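Local coordinates for USG-1 protein homolog (Pseudomonas aeruginosa, PDB 2HJS) that probably binds NAD or a related dinucleotide and belongs to the aspartate-semialdehyde dehydrogenase family, although its own reaction remains unproven, at residues G13-V18 with Q47-A52; A21-L26 with L36-S41; V114-L119 with G330-K335; A120-A123 with L127-S130. All coordinates share one frame; numbering follows the deposited sequence. Where two conformers were deposited one is given.

Overall arrangement
The four contacts form two pairs within one chain. Contacts 1 and 2, whose centres lie about 5 Å apart, share helix 17-28 at the start of the Rossmann-type domain; contact 2 is nested inside the loop that contact 1 closes, and Phe51 bridges them. Contacts 3 and 4, with centres about 8 Å apart, meet at Leu128 of strand 127-129, an edge strand of the same sheet within this chain. Between the pairs the centres are about 20 to 26 Å apart and nothing touches. Contact 1 contains the glycine-rich turn where a dinucleotide would probably bind; molecules of 1,4-diethylene dioxide, probably from the crystallisation liquor, lie beside contacts 1 and 2.

Contact 1 of 4, residues G13-V18 with Q47-A52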
loop_
_atom_site.group_PDB
_atom_site.type_symbol
_atom_site.label_atom_id
_atom_site.label_comp_id
_atom_site.label_asym_id
_atom_site.label_seq_id
_atom_site.Cartn_x
_atom_site.Cartn_y
_atom_site.Cartn_z
ATOM N N GLY A 13 -14.372 24.516 13.490
ATOM C CA GLY A 13 -14.383 23.642 12.311
ATOM C C GLY A 13 -15.450 22.567 12.411
ATOM O O GLY A 13 -15.297 21.461 11.904
ATOM N N ALA A 14 -16.562 22.927 13.035
ATOM C CA ALA A 14 -17.591 21.985 13.428
ATOM C C ALA A 14 -18.266 21.339 12.231
ATOM O O ALA A 14 -18.808 20.253 12.353
ATOM C CB ALA A 14 -18.634 22.678 14.322
ATOM N N THR A 15 -18.239 22.007 11.081
ATOM C CA THR A 15 -18.944 21.525 9.884
ATOM C C THR A 15 -18.034 20.639 9.016
ATOM O O THR A 15 -18.477 20.038 8.052
ATOM C CB THR A 15 -19.467 22.697 9.035
ATOM O OG1 THR A 15 -18.362 23.517 8.652
ATOM C CG2 THR A 15 -20.445 23.554 9.829
ATOM N N GLY A 16 -16.761 20.555 9.359
ATOM C CA GLY A 16 -15.871 19.640 8.644
ATOM C C GLY A 16 -16.123 18.213 9.071
ATOM O O GLY A 16 -16.821 17.949 10.061
ATOM N N SER A 17 -15.535 17.267 8.359
ATOM C CA SER A 17 -15.846 15.880 8.645
ATOM C C SER A 17 -15.304 15.465 10.022
ATOM O O SER A 17 -16.009 14.817 10.800
ATOM C CB SER A 17 -15.371 14.983 7.505
ATOM O OG SER A 17 -13.998 15.187 7.315
ATOM N N VAL A 18 -14.086 15.887 10.358
ATOM C CA VAL A 18 -13.551 15.607 11.701
ATOM C C VAL A 18 -14.318 16.393 12.784
ATOM O O VAL A 18 -14.640 15.844 13.830
ATOM C CB VAL A 18 -12.035 15.884 11.814
ATOM C CG1 VAL A 18 -11.599 15.753 13.247
ATOM C CG2 VAL A 18 -11.241 14.909 10.899
ATOM N N GLN A 47 -25.298 27.824 9.248
ATOM C CA GLN A 47 -25.988 26.546 9.101
ATOM C C GLN A 47 -26.153 25.836 10.455
ATOM O O GLN A 47 -25.472 26.164 11.430
ATOM C CB GLN A 47 -25.323 25.670 8.036
ATOM C CG GLN A 47 -24.118 24.883 8.496
ATOM C CD GLN A 47 -23.295 24.345 7.328
ATOM O OE1 GLN A 47 -22.662 25.110 6.595
ATOM N NE2 GLN A 47 -23.291 23.025 7.159
ATOM N N ARG A 48 -27.085 24.893 10.520
ATOM C CA ARG A 48 -27.424 24.253 11.790
ATOM C C ARG A 48 -26.913 22.811 11.861
ATOM O O ARG A 48 -26.757 22.146 10.839
ATOM C CB ARG A 48 -28.939 24.327 12.062
ATOM C CG ARG A 48 -29.502 25.758 12.099
ATOM C CD ARG A 48 -30.870 25.856 12.799
ATOM N NE ARG A 48 -30.764 25.946 14.264
ATOM C CZ ARG A 48 -30.730 27.081 14.968
ATOM N NH1 ARG A 48 -30.791 28.266 14.362
ATOM N NH2 ARG A 48 -30.629 27.037 16.295
HETATM N N MSE A 49 -26.632 22.346 13.075
HETATM C CA MSE A 49 -26.189 20.974 13.297
HETATM C C MSE A 49 -26.876 20.380 14.495
HETATM O O MSE A 49 -27.139 21.075 15.471
HETATM C CB MSE A 49 -24.679 20.908 13.523
HETATM C CG MSE A 49 -23.859 21.218 12.316
HETATM SE SE MSE A 49 -21.959 21.074 12.746
HETATM C CE MSE A 49 -21.871 19.190 13.346
ATOM N N GLY A 50 -27.135 19.082 14.419
ATOM C CA GLY A 50 -27.727 18.341 15.518
ATOM C C GLY A 50 -26.742 18.095 16.642
ATOM O O GLY A 50 -25.571 17.803 16.400
ATOM N N PHE A 51 -27.221 18.242 17.873
ATOM C CA PHE A 51 -26.469 17.875 19.069
ATOM C C PHE A 51 -27.432 17.528 20.196
ATOM O O PHE A 51 -28.294 18.357 20.588
ATOM C CB PHE A 51 -25.517 18.985 19.520
ATOM C CG PHE A 51 -24.783 18.661 20.798
ATOM C CD1 PHE A 51 -23.644 17.839 20.778
ATOM C CD2 PHE A 51 -25.247 19.142 22.028
ATOM C CE1 PHE A 51 -22.958 17.521 21.960
ATOM C CE2 PHE A 51 -24.582 18.829 23.212
ATOM C CZ PHE A 51 -23.419 18.012 23.177
ATOM N N ALA A 52 -27.289 16.310 20.720
ATOM C CA ALA A 52 -28.151 15.829 21.816
ATOM C C ALA A 52 -29.640 16.062 21.538
ATOM O O ALA A 52 -30.365 16.565 22.408
ATOM C CB ALA A 52 -27.736 16.466 23.152
#
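The glycine-rich turn that leads from strand 9-12 into helix 17-28, a hallmark of Rossmann-type dinucleotide-binding domains, meets strand 48-51 through Ala14 and Thr15. Its main partner is Met49, modelled as selenomethionine, whose side chain reaches over to the backbone of the turn. Met49 SE lies 3.3 Å from Ala14 O and 4.0 Å from Ala14 CB. The chain bends at its last torsion (chi3 59°), which brings the terminal methyl back to the same carbonyl, with Met49 CE 3.4 Å from Ala14 O. Thr15 CG2 is 4.1 Å from Met49 SE; it also lies 3.9 Å from CD of Gln47, just before the strand, whose side chain Thr15 crosses obliquely. The Thr15 hydroxyl is engaged elsewhere, in a weak hydrogen bond with Ser44 OG. The turn itself is type I, closed by Gly16 N on Gly13 O at 3.1 Å, and Gly16 is the N-cap of the following helix. Ser17 N donates to a bound 1,4-diethylene dioxide, and Thr15 O accepts from Arg167. Strand 48-51, an edge strand of the sheet within this chain, pairs antiparallel with strand 54-60, while Met49 also packs on Leu38 of strand 36-40, Val58 of strand 54-60 and Glu20 of helix 17-28.

Contact 2 of 4, residues A21-L26 with L36-S41; sequences ALVGLL and LHLLAS
Val23 holds CG1 anti to its backbone N (chi1 170°), a rotation that splits its two methyls between different residues of strand 36-40. CG2 takes the closer approach, 3.7 Å from Leu38 CD2, whereas CG1 stands a looser 4.3 Å from Leu36 CD2. Leu36 likewise extends its CG away from the backbone N (chi1 178°) and forks toward the helix: CD2 serves Val23, and CD1 lies 4.1 Å from Leu26 CD1, one helical turn further on. Leu38 does not start out toward the helix, yet its CD2 branch still comes to Val23, the two side chains crossing at a slant. The interface is thus purely aliphatic, methyl against methyl, and mostly buried. The short segment axes run almost exactly antiparallel, at 175°, and approach to 11.3 Å, a separation spanned by side chains alone. This is the helix-to-second-strand half of the beta-alpha-beta unit formed by strand 9-12, helix 17-28 and strand 36-40. Val11 of strand 9-12 packs on Val23, Leu26 and Leu36, and Phe51 of strand 48-51 does the same. Elsewhere on helix 17-28, Leu22 and Leu25 meet helix 317-336, so the helix is sandwiched between sheet and C-terminal helix.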
loop_
_atom_site.group_PDB
_atom_site.type_symbol
_atom_site.label_atom_id
_atom_site.label_comp_id
_atom_site.label_asym_id
_atom_site.label_seq_id
_atom_site.Cartn_x
_atom_site.Cartn_y
_atom_site.Cartn_z
ATOM N N ALA A 21 -17.635 14.664 13.474
ATOM C CA ALA A 21 -17.473 13.420 14.233
ATOM C C ALA A 21 -17.209 13.774 15.689
ATOM O O ALA A 21 -17.719 13.130 16.587
ATOM C CB ALA A 21 -16.330 12.557 13.655
ATOM N N LEU A 22 -16.441 14.829 15.918
ATOM C CA LEU A 22 -16.052 15.190 17.262
ATOM C C LEU A 22 -17.268 15.670 18.059
ATOM O O LEU A 22 -17.417 15.320 19.230
ATOM C CB LEU A 22 -14.938 16.232 17.226
ATOM C CG LEU A 22 -14.185 16.475 18.536
ATOM C CD1 LEU A 22 -12.822 17.025 18.215
ATOM C CD2 LEU A 22 -14.944 17.416 19.514
ATOM N N VAL A 23 -18.155 16.439 17.419
ATOM C CA VAL A 23 -19.382 16.896 18.066
ATOM C C VAL A 23 -20.272 15.704 18.420
ATOM O O VAL A 23 -20.818 15.639 19.526
ATOM C CB VAL A 23 -20.138 17.936 17.203
ATOM C CG1 VAL A 23 -21.523 18.214 17.778
ATOM C CG2 VAL A 23 -19.308 19.240 17.098
ATOM N N GLY A 24 -20.427 14.761 17.501
ATOM C CA GLY A 24 -21.198 13.549 17.788
ATOM C C GLY A 24 -20.607 12.769 18.963
ATOM O O GLY A 24 -21.342 12.232 19.781
ATOM N N LEU A 25 -19.281 12.703 19.052
ATOM C CA LEU A 25 -18.632 12.030 20.175
ATOM C C LEU A 25 -18.811 12.719 21.527
ATOM O O LEU A 25 -18.886 12.036 22.552
ATOM C CB LEU A 25 -17.141 11.858 19.904
ATOM C CG LEU A 25 -16.807 10.817 18.841
ATOM C CD1 LEU A 25 -15.330 10.930 18.505
ATOM C CD2 LEU A 25 -17.185 9.396 19.288
ATOM N N LEU A 26 -18.850 14.056 21.534
ATOM C CA LEU A 26 -19.155 14.791 22.739
ATOM C C LEU A 26 -20.517 14.375 23.276
ATOM O O LEU A 26 -20.697 14.273 24.480
ATOM C CB LEU A 26 -19.120 16.317 22.515
ATOM C CG LEU A 26 -17.751 16.887 22.133
ATOM C CD1 LEU A 26 -17.874 18.396 21.903
ATOM C CD2 LEU A 26 -16.677 16.532 23.175
ATOM N N LEU A 36 -22.179 24.485 24.648
ATOM C CA LEU A 36 -21.415 24.109 23.477
ATOM C C LEU A 36 -21.574 25.166 22.382
ATOM O O LEU A 36 -22.695 25.535 22.030
ATOM C CB LEU A 36 -21.846 22.732 22.957
ATOM C CG LEU A 36 -21.160 22.206 21.692
ATOM C CD1 LEU A 36 -19.626 22.129 21.807
ATOM C CD2 LEU A 36 -21.730 20.861 21.217
ATOM N N HIS A 37 -20.448 25.620 21.836
ATOM C CA HIS A 37 -20.445 26.594 20.762
ATOM C C HIS A 37 -19.766 26.001 19.539
ATOM O O HIS A 37 -18.586 25.627 19.595
ATOM C CB HIS A 37 -19.711 27.867 21.207
ATOM C CG HIS A 37 -20.308 28.510 22.412
ATOM N ND1 HIS A 37 -21.448 29.282 22.347
ATOM C CD2 HIS A 37 -19.944 28.484 23.716
ATOM C CE1 HIS A 37 -21.760 29.712 23.558
ATOM N NE2 HIS A 37 -20.859 29.249 24.406
ATOM N N LEU A 38 -20.515 25.906 18.446
ATOM C CA LEU A 38 -20.018 25.394 17.179
ATOM C C LEU A 38 -19.562 26.534 16.268
ATOM O O LEU A 38 -20.300 27.465 16.017
ATOM C CB LEU A 38 -21.105 24.569 16.489
ATOM C CG LEU A 38 -21.747 23.418 17.272
ATOM C CD1 LEU A 38 -22.673 22.575 16.384
ATOM C CD2 LEU A 38 -20.697 22.539 17.912
ATOM N N LEU A 39 -18.337 26.455 15.762
ATOM C CA LEU A 39 -17.802 27.542 14.962
ATOM C C LEU A 39 -17.189 27.052 13.688
ATOM O O LEU A 39 -16.695 25.935 13.624
ATOM C CB LEU A 39 -16.777 28.343 15.766
ATOM C CG LEU A 39 -17.291 28.868 17.105
ATOM C CD1 LEU A 39 -16.121 29.113 18.023
ATOM C CD2 LEU A 39 -18.161 30.135 16.923
ATOM N N ALA A 40 -17.225 27.900 12.671
ATOM C CA ALA A 40 -16.572 27.620 11.398
ATOM C C ALA A 40 -16.187 28.940 10.739
ATOM O O ALA A 40 -16.435 29.994 11.293
ATOM C CB ALA A 40 -17.488 26.816 10.500
ATOM N N SER A 41 -15.571 28.879 9.563
ATOM C CA SER A 41 -15.273 30.079 8.785
ATOM C C SER A 41 -16.563 30.666 8.232
ATOM O O SER A 41 -17.524 29.928 8.003
ATOM C CB SER A 41 -14.299 29.757 7.659
ATOM O OG SER A 41 -13.025 29.423 8.196
#

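Contact 3 of 4, residues V114-L119 with G330-K335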
loop_
_atom_site.group_PDB
_atom_site.type_symbol
_atom_site.label_atom_id
_atom_site.label_comp_id
_atom_site.label_asym_id
_atom_site.label_seq_id
_atom_site.Cartn_x
_atom_site.Cartn_y
_atom_site.Cartn_z
ATOM N N VAL A 114 -0.367 7.125 25.097
ATOM C CA VAL A 114 1.050 7.177 24.649
ATOM C C VAL A 114 1.970 8.011 25.558
ATOM O O VAL A 114 2.951 7.489 26.074
ATOM C CB VAL A 114 1.175 7.677 23.199
ATOM C CG1 VAL A 114 2.648 7.696 22.748
ATOM C CG2 VAL A 114 0.365 6.820 22.262
ATOM N N ASN A 115 1.652 9.291 25.764
ATOM C CA ASN A 115 2.584 10.202 26.442
ATOM C C ASN A 115 1.829 11.178 27.303
ATOM O O ASN A 115 2.185 12.361 27.386
ATOM C CB ASN A 115 3.492 10.947 25.433
ATOM C CG ASN A 115 2.744 12.025 24.615
ATOM O OD1 ASN A 115 1.540 11.888 24.328
ATOM N ND2 ASN A 115 3.465 13.098 24.228
ATOM N N ALA A 116 0.790 10.661 27.970
ATOM C CA ALA A 116 -0.110 11.468 28.785
ATOM C C ALA A 116 0.659 12.241 29.842
ATOM O O ALA A 116 0.328 13.383 30.147
ATOM C CB ALA A 116 -1.185 10.582 29.431
ATOM N N GLU A 117 1.697 11.603 30.376
ATOM C CA GLU A 117 2.565 12.179 31.402
ATOM C C GLU A 117 3.259 13.466 30.940
ATOM O O GLU A 117 3.845 14.179 31.750
ATOM C CB GLU A 117 3.578 11.130 31.906
ATOM C CG GLU A 117 4.453 10.486 30.834
ATOM C CD GLU A 117 3.767 9.410 29.988
ATOM O OE1 GLU A 117 2.565 9.137 30.154
ATOM O OE2 GLU A 117 4.452 8.819 29.140
ATOM N N ARG A 118 3.174 13.761 29.645
ATOM C CA ARG A 118 3.668 15.020 29.109
ATOM C C ARG A 118 2.772 16.199 29.426
ATOM O O ARG A 118 3.206 17.345 29.254
ATOM C CB ARG A 118 3.867 14.994 27.603
ATOM C CG ARG A 118 4.096 16.401 27.146
ATOM C CD ARG A 118 4.366 16.522 25.726
ATOM N NE ARG A 118 5.788 16.758 25.450
ATOM C CZ ARG A 118 6.435 17.890 25.691
ATOM N NH1 ARG A 118 5.822 18.921 26.279
ATOM N NH2 ARG A 118 7.716 17.973 25.355
ATOM N N LEU A 119 1.522 15.923 29.835
ATOM C CA LEU A 119 0.617 16.966 30.307
ATOM C C LEU A 119 1.088 17.547 31.614
ATOM O O LEU A 119 1.005 18.768 31.820
ATOM C CB LEU A 119 -0.795 16.436 30.528
ATOM C CG LEU A 119 -1.590 16.323 29.249
ATOM C CD1 LEU A 119 -3.013 16.058 29.658
ATOM C CD2 LEU A 119 -1.456 17.621 28.451
ATOM N N GLY A 330 -9.301 15.656 25.894
ATOM C CA GLY A 330 -10.185 16.557 26.601
ATOM C C GLY A 330 -10.745 15.954 27.882
ATOM O O GLY A 330 -10.854 16.640 28.896
ATOM N N GLU A 331 -11.114 14.673 27.829
ATOM C CA GLU A 331 -11.606 13.957 29.015
ATOM C C GLU A 331 -10.521 13.869 30.096
ATOM O O GLU A 331 -10.815 14.023 31.289
ATOM C CB GLU A 331 -12.147 12.575 28.632
ATOM C CG GLU A 331 -13.465 12.643 27.866
ATOM C CD GLU A 331 -13.957 11.301 27.349
ATOM O OE1 GLU A 331 -13.256 10.265 27.494
ATOM O OE2 GLU A 331 -15.050 11.279 26.756
ATOM N N LEU A 332 -9.265 13.678 29.671
ATOM C CA LEU A 332 -8.131 13.657 30.598
ATOM C C LEU A 332 -7.911 15.014 31.271
ATOM O O LEU A 332 -7.667 15.075 32.483
ATOM C CB LEU A 332 -6.840 13.188 29.899
ATOM C CG LEU A 332 -5.536 13.143 30.721
ATOM C CD1 LEU A 332 -5.672 12.225 31.917
ATOM C CD2 LEU A 332 -4.336 12.689 29.871
ATOM N N LEU A 333 -7.976 16.084 30.477
ATOM C CA LEU A 333 -7.811 17.449 30.973
ATOM C C LEU A 333 -8.893 17.819 31.988
ATOM O O LEU A 333 -8.626 18.524 32.954
ATOM C CB LEU A 333 -7.825 18.461 29.827
ATOM C CG LEU A 333 -6.708 18.516 28.795
ATOM C CD1 LEU A 333 -6.985 19.653 27.839
ATOM C CD2 LEU A 333 -5.363 18.695 29.465
ATOM N N ILE A 334 -10.120 17.362 31.756
ATOM C CA ILE A 334 -11.204 17.542 32.731
ATOM C C ILE A 334 -10.952 16.762 34.019
ATOM O O ILE A 334 -11.157 17.292 35.113
ATOM C CB ILE A 334 -12.537 17.052 32.175
ATOM C CG1 ILE A 334 -13.039 17.981 31.098
ATOM C CG2 ILE A 334 -13.593 16.935 33.286
ATOM C CD1 ILE A 334 -14.250 17.399 30.435
ATOM N N LYS A 335 -10.518 15.510 33.872
ATOM C CA LYS A 335 -10.456 14.547 34.968
ATOM C C LYS A 335 -9.540 14.996 36.096
ATOM O O LYS A 335 -10.011 15.185 37.218
ATOM C CB LYS A 335 -10.082 13.142 34.473
ATOM C CG LYS A 335 -10.231 12.037 35.529
ATOM C CD LYS A 335 -10.301 10.644 34.896
ATOM C CE LYS A 335 -9.894 9.520 35.871
ATOM N NZ LYS A 335 -8.479 9.046 35.652
#
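Leu119 and Leu332 reach toward each other tip to tip, with Leu119 CD1 3.6 Å from Leu332 CD2. The same Leu119 methyl also meets the next residue of the helix, at 3.5 Å from Leu333 CD2, but here the side chains cross at about a right angle. Leu119 CD1 is therefore the hub of the contact, touching a methyl of each of two consecutive leucines. Ala116 completes the first shell: its CB lies 3.8 Å from Leu332 CD2, so that this one branch is shared by both partners. Leu332 can span the gap because its CG is anti to the backbone N (chi1 178°), which sends the chain outward from the helix.

One step out, the backbone sets the spacing of these groups. Ala116 and Leu119 are brought to one side by 3-10-type turns, with Leu119 N hydrogen-bonded to Ala116 O at 2.8 Å and Arg118 N to Asn115 O at 2.8 Å. The side chain of Asn115 ties this segment to the preceding chain, its OD1 accepting from Met111 N and its ND2 donating to Pro109 O. On the other partner, Glu331 forms a salt bridge with Arg29. Leu128 of strand 127-129 packs against both Leu119 and Leu333, closing the buried end of the cluster. The arrangement fits the aspartate-semialdehyde dehydrogenase fold, in which the long C-terminal helix, here 317-336, returns from the dimerisation domain to pack on the N-terminal dinucleotide-binding domain.

Contact 4 of 4, residues A120-A123 with L127-S130; sequences ASQA and LLSS
Gln122 lays its side-chain amide against the main chain of Leu127, capturing an N-H and a C=O of the same residue at the edge of strand 127-129, one of the two outermost strands, within this chain, of the Rossmann-type sheet. The paired bonds imitate those a neighbouring strand would make, and hold the amide in one orientation. Leu127 N donates to Gln122 OE1 at 3.1 Å, nearly straight at 162°. To reach the strand, Gln122 adopts a first torsion away from the staggered values (chi1 -126°) and then runs out extended. Beside the amide the packing is close too: Leu128 slides past Gln122 in the opposite direction, its CD2 3.6 Å from Gln122 OE1. Gln122 also touches Pro108 and Arg89, and the backbone of Leu128 bonds to strand 94-97. The Leu127 side chain leads away from the contact, to Val95 and to Glu86 of helix 78-90.

The other side is much looser. Ala120, Ser121 and Ala123 are exposed and make no contact with the strand, so Gln122 alone carries the link from this segment. Its return bond, from Gln122 NE2 to Leu127 O, measures 3.2 Å, the donor standing above the carbonyl plane, 38° out of it.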
loop_
_atom_site.group_PDB
_atom_site.type_symbol
_atom_site.label_atom_id
_atom_site.label_comp_id
_atom_site.label_asym_id
_atom_site.label_seq_id
_atom_site.Cartn_x
_atom_site.Cartn_y
_atom_site.Cartn_z
ATOM N N ALA A 120 1.555 16.650 32.488
ATOM C CA ALA A 120 1.965 16.966 33.856
ATOM C C ALA A 120 2.951 18.146 33.985
ATOM O O ALA A 120 3.125 18.680 35.077
ATOM C CB ALA A 120 2.519 15.705 34.544
ATOM N N SER A 121 3.544 18.560 32.864
ATOM C CA SER A 121 4.544 19.615 32.838
ATOM C C SER A 121 4.102 20.964 32.276
ATOM O O SER A 121 4.848 21.919 32.415
ATOM C CB SER A 121 5.783 19.145 32.073
ATOM O OG SER A 121 5.587 19.171 30.666
ATOM N N GLN A 122 2.935 21.048 31.623
ATOM C CA GLN A 122 2.402 22.347 31.138
ATOM C C GLN A 122 1.475 22.944 32.207
ATOM O O GLN A 122 0.871 22.207 33.007
ATOM C CB GLN A 122 1.659 22.199 29.780
ATOM C CG GLN A 122 2.143 23.153 28.580
ATOM C CD GLN A 122 1.164 23.243 27.326
ATOM O OE1 GLN A 122 -0.075 23.092 27.448
ATOM N NE2 GLN A 122 1.739 23.547 26.138
ATOM N N ALA A 123 1.365 24.270 32.243
ATOM C CA ALA A 123 0.397 24.882 33.134
ATOM C C ALA A 123 -0.849 25.310 32.377
ATOM O O ALA A 123 -0.751 25.831 31.280
ATOM C CB ALA A 123 1.010 26.063 33.889
ATOM N N LEU A 127 -2.251 24.342 25.678
ATOM C CA LEU A 127 -2.296 24.439 24.232
ATOM C C LEU A 127 -1.558 23.238 23.653
ATOM O O LEU A 127 -0.321 23.177 23.653
ATOM C CB LEU A 127 -1.732 25.784 23.754
ATOM C CG LEU A 127 -1.484 25.957 22.248
ATOM C CD1 LEU A 127 -2.752 25.711 21.418
ATOM C CD2 LEU A 127 -0.899 27.336 21.950
ATOM N N LEU A 128 -2.335 22.262 23.186
ATOM C CA LEU A 128 -1.796 20.964 22.824
ATOM C C LEU A 128 -2.247 20.628 21.441
ATOM O O LEU A 128 -3.285 21.116 20.996
ATOM C CB LEU A 128 -2.329 19.885 23.767
ATOM C CG LEU A 128 -2.202 20.220 25.256
ATOM C CD1 LEU A 128 -3.166 19.385 26.064
ATOM C CD2 LEU A 128 -0.759 20.048 25.711
ATOM N N SER A 129 -1.475 19.769 20.772
ATOM C CA SER A 129 -1.884 19.221 19.489
ATOM C C SER A 129 -2.378 17.792 19.673
ATOM O O SER A 129 -1.813 17.005 20.437
ATOM C CB SER A 129 -0.727 19.245 18.469
ATOM O OG SER A 129 -0.357 20.579 18.152
ATOM N N SER A 130 -3.432 17.450 18.966
ATOM C CA SER A 130 -3.771 16.044 18.836
ATOM C C SER A 130 -3.248 15.589 17.455
ATOM O O SER A 130 -3.550 16.231 16.454
ATOM C CB SER A 130 -5.279 15.868 19.012
ATOM O OG SER A 130 -5.621 14.524 19.238
#